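Local structure of major capsid protein (Faustovirus, 5J7O) at residues 234-239 with 273-278. The protein forms the capsid shell of a large double-stranded DNA virus, folding as a double jelly-roll and assembling into trimers. Residues are numbered along the deposited sequence; the frame is centred on the assembly and turned at random.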
# COMPACT_ATOMS: atom_id res chain seq x y z
N ALA B 234 -10.08 7.73 4.33
CA ALA B 234 -11.36 8.42 4.44
C ALA B 234 -11.98 8.58 3.06
O ALA B 234 -11.29 8.95 2.10
CB ALA B 234 -11.20 9.79 5.11
N ALA B 235 -13.28 8.32 2.96
CA ALA B 235 -14.01 8.42 1.71
C ALA B 235 -14.81 9.71 1.67
O ALA B 235 -15.26 10.23 2.70
CB ALA B 235 -14.95 7.22 1.52
N SER B 236 -15.00 10.23 0.46
CA SER B 236 -15.67 11.50 0.24
C SER B 236 -17.12 11.28 -0.20
O SER B 236 -17.61 10.15 -0.30
CB SER B 236 -14.93 12.33 -0.80
OG SER B 236 -15.12 11.80 -2.10
N ASN B 237 -17.80 12.39 -0.47
CA ASN B 237 -19.06 12.32 -1.20
C ASN B 237 -18.81 11.80 -2.61
O ASN B 237 -17.68 11.77 -3.10
CB ASN B 237 -19.72 13.70 -1.27
CG ASN B 237 -19.98 14.30 0.10
OD1 ASN B 237 -20.21 13.58 1.07
ND2 ASN B 237 -19.95 15.62 0.18
N LEU B 238 -19.89 11.36 -3.26
CA LEU B 238 -19.79 10.96 -4.65
C LEU B 238 -19.29 12.13 -5.49
O LEU B 238 -19.86 13.23 -5.45
CB LEU B 238 -21.15 10.47 -5.16
CG LEU B 238 -21.73 9.24 -4.48
CD1 LEU B 238 -23.13 8.95 -5.00
CD2 LEU B 238 -20.83 8.04 -4.70
N VAL B 239 -18.22 11.91 -6.24
CA VAL B 239 -17.67 12.92 -7.13
C VAL B 239 -18.15 12.72 -8.56
O VAL B 239 -18.39 13.69 -9.28
CB VAL B 239 -16.13 12.93 -7.06
CG1 VAL B 239 -15.67 13.20 -5.63
CG2 VAL B 239 -15.54 11.61 -7.56
N ALA B 273 -18.56 7.27 -8.56
CA ALA B 273 -17.35 7.02 -7.79
C ALA B 273 -17.24 7.96 -6.60
O ALA B 273 -17.74 9.09 -6.62
CB ALA B 273 -16.10 7.14 -8.66
N ARG B 274 -16.55 7.49 -5.57
CA ARG B 274 -16.07 8.29 -4.46
C ARG B 274 -14.55 8.39 -4.53
O ARG B 274 -13.88 7.54 -5.12
CB ARG B 274 -16.46 7.68 -3.10
CG ARG B 274 -17.85 7.11 -3.01
CD ARG B 274 -18.09 6.49 -1.63
NE ARG B 274 -17.66 5.10 -1.55
CZ ARG B 274 -17.43 4.45 -0.41
NH1 ARG B 274 -17.58 5.07 0.75
NH2 ARG B 274 -17.05 3.18 -0.43
N LYS B 275 -14.01 9.44 -3.91
CA LYS B 275 -12.58 9.55 -3.74
C LYS B 275 -12.17 9.02 -2.37
O LYS B 275 -12.92 9.12 -1.40
CB LYS B 275 -12.11 11.00 -3.89
CG LYS B 275 -12.29 11.58 -5.28
CD LYS B 275 -11.97 13.07 -5.32
CE LYS B 275 -10.48 13.34 -5.23
NZ LYS B 275 -10.17 14.78 -5.43
N LEU B 276 -10.98 8.43 -2.31
CA LEU B 276 -10.36 8.04 -1.06
C LEU B 276 -9.16 8.94 -0.81
O LEU B 276 -8.30 9.08 -1.69
CB LEU B 276 -9.92 6.58 -1.07
CG LEU B 276 -10.96 5.49 -1.34
CD1 LEU B 276 -10.34 4.11 -1.14
CD2 LEU B 276 -12.18 5.67 -0.45
N THR B 277 -9.11 9.56 0.36
CA THR B 277 -7.92 10.26 0.82
C THR B 277 -7.48 9.68 2.15
O THR B 277 -8.25 9.01 2.84
CB THR B 277 -8.17 11.77 0.96
OG1 THR B 277 -6.91 12.46 0.95
CG2 THR B 277 -8.87 12.08 2.27
N GLN B 278 -6.23 9.92 2.49
CA GLN B 278 -5.65 9.43 3.73
C GLN B 278 -5.34 10.60 4.66
O GLN B 278 -4.84 11.64 4.22
CB GLN B 278 -4.38 8.62 3.46
CG GLN B 278 -4.60 7.45 2.52
CD GLN B 278 -3.89 6.19 2.98
OE1 GLN B 278 -4.52 5.15 3.16
NE2 GLN B 278 -2.58 6.29 3.17
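Ala234 and Thr277 form the regular end of this two-stranded antiparallel ladder, a hydrogen-bonded pair with Ala234 N to Thr277 O at 2.7 Å and Thr277 N to Ala234 O at 2.9 Å. The next pair, Ala235 and Leu276, is non-hydrogen-bonded; Ala235 CB meets Leu276 CD2 at 3.7 Å, and its single methyl is small enough for the Arg274 guanidinium to lie obliquely beside it. At Ser236 the ladder becomes irregular. Its N still bonds Lys275 O, but its OG, placed between the backbone N and the carbonyl carbon (chi1 73°), accepts from Lys275 N at 3.2 Å and donates in plane to a lone pair of Asn237 O at 2.7 Å. A short hydroxyl side chain suits this bend because it bridges the two strands where the chain turns away. The two strands form an arm that projects from the double jelly-roll and is extended across the trimer interface by strands of neighbouring subunits. Beyond the corner Val239 packs closely: its N bonds Ala273 O, and its branched methyls cover the Lys275 methylenes, the side chains crossing at about a right angle. Looser is the Leu238 side, where chiefly CD2 touches Arg274 CG at 3.5 Å. Long aliphatic stems suit Arg274 and Lys275, whose charged ends enter the interface: Arg274 NH2 salt-bridges Glu229 of the second subunit, Lys275 NZ weakly pairs with Asp481 of the third.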